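Local coordinates for protein estrogen receptor (Crassostrea gigas, PDB 4N1Y) that acts as a nuclear receptor of the estrogen receptor family that is constitutively active in transcription, its ligand-binding domain having lost the allosteric switch of its hormone-responsive relatives, at the interface of chains A and B. Residues are numbered along the deposited sequence; one frame, centred on the assembly and turned at random. Chains: chain A/B, Estrogen receptor.

Contact 1: the interface of chains A and B. Residues chain A 122, 200, 203-204; chain B 199, 203.
This is a polar helix-to-helix interface in which A:Gln200 and A:Arg204 receive B:Glu203, tying together the two ligand-binding domains of a nuclear receptor dimer. Helices 187-214 of chain A and 187-215 of chain B meet in the manner of estrogen receptor homodimers, so the pairing is probably the biological one. The carboxylate of B:Glu203 is held by different donors at its two oxygens. Its OE2 takes the epsilon N-H of A:Arg204 in a salt bridge of 2.9 Å from NE, on the syn side but out of the carboxylate plane. NH2 of the same guanidinium lies farther off and adds a weak bond. B:Glu203 OE1 accepts the amide NE2 of A:Gln200 at 2.9 Å, met from above the carboxylate, with the amide and carboxylate planes almost perpendicular (88°). The B:Glu203 chain bends at chi2 (83°), which turns the carboxylate to face the amide of A:Gln200 and NE of A:Arg204. A:Gln200, extended beyond CG, lays its amide carbon over one face of the A:Arg204 guanidinium, towards its rim. On its other side the amide oxygen A:Gln200 OE1 accepts NE2 of A:Gln122 at 2.8 Å within chain A, a second-shell bond that should fix which way the amide is flipped and keep NE2 turned to B:Glu203. NH1 of B:Arg199 reaches A:Gln200 OE1 at 3.1 Å, a weak bond from the partner chain.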
# COMPACT_ATOMS: atom_id res chain seq x y z
N GLN A 122 12.36 -1.68 -3.86
CA GLN A 122 11.12 -0.91 -3.71
C GLN A 122 11.37 0.33 -2.83
O GLN A 122 10.97 1.45 -3.18
CB GLN A 122 10.03 -1.79 -3.14
CG GLN A 122 8.63 -1.24 -3.26
CD GLN A 122 7.57 -2.27 -2.88
OE1 GLN A 122 7.84 -3.18 -2.09
NE2 GLN A 122 6.37 -2.14 -3.44
N GLN A 200 3.71 -2.09 0.72
CA GLN A 200 4.04 -3.38 0.15
C GLN A 200 5.40 -3.84 0.65
O GLN A 200 5.58 -5.01 1.01
CB GLN A 200 4.00 -3.32 -1.37
CG GLN A 200 4.21 -4.66 -2.02
CD GLN A 200 3.93 -4.59 -3.51
OE1 GLN A 200 4.07 -3.54 -4.12
NE2 GLN A 200 3.54 -5.71 -4.09
N GLU A 203 5.23 -4.89 4.37
CA GLU A 203 4.62 -6.20 4.49
C GLU A 203 5.64 -7.28 4.18
O GLU A 203 5.77 -8.29 4.89
CB GLU A 203 3.41 -6.31 3.57
CG GLU A 203 2.64 -7.63 3.64
CD GLU A 203 1.60 -7.68 4.77
OE1 GLU A 203 1.46 -6.68 5.51
OE2 GLU A 203 0.89 -8.70 4.88
N ARG A 204 6.38 -7.08 3.10
CA ARG A 204 7.40 -8.04 2.74
C ARG A 204 8.53 -8.07 3.75
O ARG A 204 9.02 -9.14 4.10
CB ARG A 204 7.92 -7.73 1.35
CG ARG A 204 6.85 -7.95 0.32
CD ARG A 204 7.33 -7.55 -1.05
NE ARG A 204 6.36 -7.95 -2.07
CZ ARG A 204 6.40 -7.56 -3.33
NH1 ARG A 204 7.39 -6.77 -3.75
NH2 ARG A 204 5.47 -7.98 -4.18
N ARG B 199 -3.67 -2.11 -1.65
CA ARG B 199 -2.38 -2.70 -1.97
C ARG B 199 -2.04 -3.84 -1.00
O ARG B 199 -1.61 -4.92 -1.41
CB ARG B 199 -1.30 -1.62 -1.94
CG ARG B 199 0.12 -2.13 -2.11
CD ARG B 199 0.39 -2.60 -3.53
NE ARG B 199 0.22 -1.55 -4.54
CZ ARG B 199 1.21 -0.79 -5.03
NH1 ARG B 199 2.45 -0.93 -4.56
NH2 ARG B 199 0.95 0.13 -5.96
N GLU B 203 -1.83 -7.91 -2.00
CA GLU B 203 -0.66 -8.74 -1.74
C GLU B 203 -1.05 -10.02 -1.03
O GLU B 203 -0.62 -11.13 -1.39
CB GLU B 203 0.34 -7.94 -0.90
CG GLU B 203 1.64 -8.63 -0.55
CD GLU B 203 2.65 -8.53 -1.67
OE1 GLU B 203 2.33 -7.92 -2.71
OE2 GLU B 203 3.78 -9.02 -1.48

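Contact 2: the interface of chains A and B. Residues chain A 153-154; chain B 122, 125-126, 129, 197.
A:Val153, which meets B:His197, has a helix-like psi but a widened phi (-98/-18°) in the loop after helix 137-149, and the chain straightens into an extended conformation at A:Arg154. In this nuclear receptor ligand-binding domain the loop reaches across the interface and sets the valine against helices 117-132 and 187-215 of chain B. The methine C-H of A:Val153 CB points at the middle of the imidazole of B:His197, CB standing 3.3 Å from the ring centroid in a CH-pi contact, while the two methyls splay back from the same face. CG2 leans towards the CD2-NE2 edge, 3.7 Å from B:His197 CD2, whereas CG1 leans towards ND1 and CG, 3.8 Å from B:His197 ND1. With chi1 at 74°, CG1 sits between the backbone N and the carbonyl carbon, and this places it against the aliphatic part of B:Gln122, 3.7 Å from CG. The two side chains cross there at about a right angle. The extended B:Gln122 carries its amide past the valine, and NE2 comes to the edge of the B:His197 ring, in its plane. The methyl CB of B:Ala125 supports the loop from helix 117-132, 3.5 Å from the carbonyl O of A:Val153 and 4.0 Å from CG1. A:Val153 gives up 92 Å² of surface to the partner.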
# COMPACT_ATOMS: atom_id res chain seq x y z
N VAL A 153 -7.06 0.08 8.86
CA VAL A 153 -8.28 0.60 8.23
C VAL A 153 -9.54 -0.02 8.83
O VAL A 153 -10.65 0.49 8.62
CB VAL A 153 -8.28 0.32 6.71
CG1 VAL A 153 -8.54 -1.16 6.43
CG2 VAL A 153 -9.32 1.18 6.02
N ARG A 154 -9.40 -1.14 9.53
CA ARG A 154 -10.52 -1.74 10.25
C ARG A 154 -10.86 -0.86 11.47
O ARG A 154 -10.04 -0.09 11.95
CB ARG A 154 -10.19 -3.16 10.68
CG ARG A 154 -10.08 -4.13 9.52
CD ARG A 154 -9.66 -5.47 9.99
NE ARG A 154 -8.43 -5.35 10.77
CZ ARG A 154 -7.85 -6.36 11.41
NH1 ARG A 154 -8.40 -7.57 11.36
NH2 ARG A 154 -6.74 -6.15 12.10
N GLN B 122 -10.42 -6.11 5.41
CA GLN B 122 -9.75 -4.91 4.96
C GLN B 122 -10.51 -4.27 3.78
O GLN B 122 -10.73 -3.05 3.74
CB GLN B 122 -8.31 -5.23 4.60
CG GLN B 122 -7.42 -4.02 4.43
CD GLN B 122 -5.96 -4.40 4.38
OE1 GLN B 122 -5.61 -5.51 3.96
NE2 GLN B 122 -5.10 -3.50 4.84
N ALA B 125 -13.87 -2.76 4.89
CA ALA B 125 -13.63 -1.50 5.57
C ALA B 125 -13.33 -0.39 4.56
O ALA B 125 -13.81 0.73 4.70
CB ALA B 125 -12.47 -1.63 6.56
N VAL B 126 -12.53 -0.72 3.55
CA VAL B 126 -12.26 0.23 2.50
C VAL B 126 -13.57 0.62 1.84
O VAL B 126 -13.81 1.81 1.59
CB VAL B 126 -11.28 -0.35 1.44
CG1 VAL B 126 -11.39 0.42 0.14
CG2 VAL B 126 -9.83 -0.36 1.96
N GLN B 129 -15.28 3.19 3.82
CA GLN B 129 -14.64 4.48 3.69
C GLN B 129 -15.05 5.16 2.40
O GLN B 129 -15.27 6.38 2.39
CB GLN B 129 -13.14 4.33 3.75
CG GLN B 129 -12.69 3.80 5.07
CD GLN B 129 -13.08 4.69 6.21
OE1 GLN B 129 -13.00 5.91 6.10
NE2 GLN B 129 -13.52 4.09 7.31
N HIS B 197 -4.39 0.47 1.60
CA HIS B 197 -5.02 -0.74 2.14
C HIS B 197 -5.35 -1.74 1.05
O HIS B 197 -5.22 -2.95 1.25
CB HIS B 197 -6.25 -0.36 2.96
CG HIS B 197 -5.92 0.50 4.13
ND1 HIS B 197 -5.17 0.04 5.19
CD2 HIS B 197 -6.12 1.82 4.36
CE1 HIS B 197 -4.96 1.03 6.05
NE2 HIS B 197 -5.52 2.12 5.56

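Contact 3: the interface of chains A and B. Residues chain A 150, 195-196, 199; chain B 150, 193, 195-196.
Helix 187-214 of chain A packs on helix 187-215 of chain B where A:Thr196 and B:Thr196 face each other, and the loop residue A:Asn150 closes over the side. This helix pair is the characteristic dimer core of estrogen receptor ligand-binding domains. The threonine methyls lie 3.8 Å apart (A:Thr196 CG2 to B:Thr196 CG2), close to the two-fold axis, their side chains crossing obliquely. B:Thr196 CG2 also rests on A:Leu195 CB at 3.7 Å. Chi1 of B:Thr196 (71°) tucks OG1 between its backbone N and carbonyl carbon, where the hydroxyl donates to the carbonyl O of B:Leu193, one turn back, at 2.8 Å. That bond runs nearly straight out from the carbonyl (161°). With its proton committed, B:Thr196 OG1 can accept from across the interface: A:Asn150 ND2 approaches at 3.1 Å in a weak, bent bond. A:Arg199 lays a guanidinium face over B:Thr196 CB, off-centre, and brings NH2 to 3.3 Å from OG1. The same NH2 bonds weakly to the carbonyl O of A:Asn150, helping to hold the loop in place. In the twin arrangement, B:Asn150 ND2 lies 3.2 Å from A:Thr196 OG1. A:Leu195 and B:Leu193 run side by side, pointing the same way.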
# COMPACT_ATOMS: atom_id res chain seq x y z
N ASN A 150 -2.68 5.82 9.71
CA ASN A 150 -3.32 5.08 8.61
C ASN A 150 -3.02 3.60 8.65
O ASN A 150 -3.42 2.85 7.75
CB ASN A 150 -2.88 5.67 7.27
CG ASN A 150 -3.70 5.17 6.11
OD1 ASN A 150 -4.92 5.06 6.21
ND2 ASN A 150 -3.04 4.90 4.98
N LEU A 195 3.13 5.98 -0.49
CA LEU A 195 2.78 5.21 0.69
C LEU A 195 2.32 3.79 0.37
O LEU A 195 2.58 2.88 1.15
CB LEU A 195 1.70 5.92 1.48
CG LEU A 195 2.33 7.17 2.07
CD1 LEU A 195 1.31 8.02 2.80
CD2 LEU A 195 3.40 6.72 3.03
N THR A 196 1.68 3.59 -0.77
CA THR A 196 1.30 2.24 -1.16
C THR A 196 2.52 1.33 -1.35
O THR A 196 2.48 0.16 -0.98
CB THR A 196 0.51 2.23 -2.46
OG1 THR A 196 1.40 2.50 -3.55
CG2 THR A 196 -0.60 3.28 -2.40
N ARG A 199 4.03 0.45 1.92
CA ARG A 199 3.22 -0.57 2.56
C ARG A 199 3.59 -1.97 2.03
O ARG A 199 3.79 -2.91 2.79
CB ARG A 199 1.73 -0.28 2.35
CG ARG A 199 0.76 -1.34 2.87
CD ARG A 199 0.66 -1.29 4.38
NE ARG A 199 0.15 0.00 4.85
CZ ARG A 199 -1.13 0.25 5.14
NH1 ARG A 199 -2.05 -0.70 4.99
NH2 ARG A 199 -1.50 1.46 5.56
N ASN B 150 0.22 3.04 -11.18
CA ASN B 150 1.03 3.11 -9.96
C ASN B 150 1.48 1.71 -9.54
O ASN B 150 2.05 1.53 -8.46
CB ASN B 150 0.25 3.75 -8.82
CG ASN B 150 1.14 4.20 -7.67
OD1 ASN B 150 2.16 4.86 -7.90
ND2 ASN B 150 0.78 3.83 -6.44
N LEU B 193 -5.34 7.56 0.37
CA LEU B 193 -4.87 6.76 1.50
C LEU B 193 -5.53 5.39 1.52
O LEU B 193 -4.95 4.43 2.02
CB LEU B 193 -5.14 7.46 2.83
CG LEU B 193 -4.29 8.66 3.23
CD1 LEU B 193 -4.74 9.17 4.60
CD2 LEU B 193 -2.82 8.33 3.23
N LEU B 195 -5.87 3.57 -0.99
CA LEU B 195 -5.12 2.72 -1.89
C LEU B 195 -4.05 1.92 -1.19
O LEU B 195 -3.76 0.80 -1.60
CB LEU B 195 -4.48 3.53 -3.01
CG LEU B 195 -5.41 4.10 -4.07
CD1 LEU B 195 -4.58 4.81 -5.15
CD2 LEU B 195 -6.29 3.03 -4.69
N THR B 196 -3.47 2.47 -0.13
CA THR B 196 -2.49 1.71 0.63
C THR B 196 -3.12 0.42 1.19
O THR B 196 -2.45 -0.61 1.28
CB THR B 196 -1.89 2.52 1.77
OG1 THR B 196 -2.89 2.68 2.78
CG2 THR B 196 -1.42 3.89 1.28

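Contact 4: the interface of chains A and B. Residues chain A 122, 193, 196-197, 200; chain B 150-151, 199.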
# COMPACT_ATOMS: atom_id res chain seq x y z
N GLN A 122 12.36 -1.68 -3.86
CA GLN A 122 11.12 -0.91 -3.71
C GLN A 122 11.37 0.33 -2.83
O GLN A 122 10.97 1.45 -3.18
CB GLN A 122 10.03 -1.79 -3.14
CG GLN A 122 8.63 -1.24 -3.26
CD GLN A 122 7.57 -2.27 -2.88
OE1 GLN A 122 7.84 -3.18 -2.09
NE2 GLN A 122 6.37 -2.14 -3.44
N LEU A 193 0.87 8.62 -2.92
CA LEU A 193 0.92 7.35 -3.65
C LEU A 193 2.17 6.54 -3.37
O LEU A 193 2.19 5.32 -3.56
CB LEU A 193 0.84 7.58 -5.15
CG LEU A 193 -0.54 7.96 -5.66
CD1 LEU A 193 -0.48 8.09 -7.16
CD2 LEU A 193 -1.59 6.94 -5.21
N THR A 196 1.68 3.59 -0.77
CA THR A 196 1.30 2.24 -1.16
C THR A 196 2.52 1.33 -1.35
O THR A 196 2.48 0.16 -0.98
CB THR A 196 0.51 2.23 -2.46
OG1 THR A 196 1.40 2.50 -3.55
CG2 THR A 196 -0.60 3.28 -2.40
N HIS A 197 3.61 1.86 -1.90
CA HIS A 197 4.82 1.05 -2.15
C HIS A 197 5.54 0.77 -0.85
O HIS A 197 6.08 -0.32 -0.66
CB HIS A 197 5.77 1.73 -3.14
CG HIS A 197 5.15 1.95 -4.49
ND1 HIS A 197 4.77 0.91 -5.31
CD2 HIS A 197 4.82 3.09 -5.15
CE1 HIS A 197 4.23 1.39 -6.41
NE2 HIS A 197 4.25 2.71 -6.34
N GLN A 200 3.71 -2.09 0.72
CA GLN A 200 4.04 -3.38 0.15
C GLN A 200 5.40 -3.84 0.65
O GLN A 200 5.58 -5.01 1.01
CB GLN A 200 4.00 -3.32 -1.37
CG GLN A 200 4.21 -4.66 -2.02
CD GLN A 200 3.93 -4.59 -3.51
OE1 GLN A 200 4.07 -3.54 -4.12
NE2 GLN A 200 3.54 -5.71 -4.09
N ASN B 150 0.22 3.04 -11.18
CA ASN B 150 1.03 3.11 -9.96
C ASN B 150 1.48 1.71 -9.54
O ASN B 150 2.05 1.53 -8.46
CB ASN B 150 0.25 3.75 -8.82
CG ASN B 150 1.14 4.20 -7.67
OD1 ASN B 150 2.16 4.86 -7.90
ND2 ASN B 150 0.78 3.83 -6.44
N ALA B 151 1.22 0.73 -10.40
CA ALA B 151 1.50 -0.67 -10.05
C ALA B 151 2.97 -0.89 -9.72
O ALA B 151 3.30 -1.49 -8.70
CB ALA B 151 1.08 -1.60 -11.18
N ARG B 199 -3.67 -2.11 -1.65
CA ARG B 199 -2.38 -2.70 -1.97
C ARG B 199 -2.04 -3.84 -1.00
O ARG B 199 -1.61 -4.92 -1.41
CB ARG B 199 -1.30 -1.62 -1.94
CG ARG B 199 0.12 -2.13 -2.11
CD ARG B 199 0.39 -2.60 -3.53
NE ARG B 199 0.22 -1.55 -4.54
CZ ARG B 199 1.21 -0.79 -5.03
NH1 ARG B 199 2.45 -0.93 -4.56
NH2 ARG B 199 0.95 0.13 -5.96
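B:Arg199 and A:His197 form the dense part of this contact, the arginine threading its bent chain between A:Thr196, A:His197 and A:Gln200 and losing 75 Å² of surface to chain A. Turns at chi2 (72°) and chi3 (60°) bring the guanidinium to A:His197. Its edge meets the imidazole, with B:Arg199 NH1 3.1 Å from A:His197 ND1 and in a position to donate a hydrogen bond to it. Ring and guanidinium planes are inclined by 62°, and ND1 lies in the guanidinium plane. One guanidinium face takes A:Thr196 OG1, offset towards the rim, and A:Thr196 CB stands 4.0 Å from B:Arg199 CZ. From the other ring nitrogen, A:His197 NE2 makes a weak bond of 3.4 Å to the amide OD1 of B:Asn150. An imidazole accepting at ND1 and donating at NE2 would suit both partners, although its protonation is not seen. B:Arg199 NH2 also bonds weakly to the carbonyl O of B:Asn150, bracing the loop. Packing is looser at the fringe: B:Ala151 hides 4 Å² and sets its carbonyl O at the imidazole edge, 3.8 Å from A:His197 CE1, and A:Gln122 hides none. The site seats the 150-151 loop of chain B on the dimer helix of chain A, probably helping to orient the two receptor domains.

The four contacts are parts of one two-fold symmetric interface built on helix 187-214 and its chain B counterpart. Contact 3, near the axis, lies about 6 Å from contact 4 between C-alpha centres, and shares A:Thr196 and B:Asn150 with it. Contact 4 passes at about 7 Å into contact 1 through A:Gln122, A:Gln200 and B:Arg199. Contact 2 lies about 12 Å from contact 3 and 16 Å from contacts 1 and 4, extending the interface to helix 117-132. Because symmetry gives each contact a twin, the histidine of contact 4 offers its ring face to the partner's valine, as in contact 2.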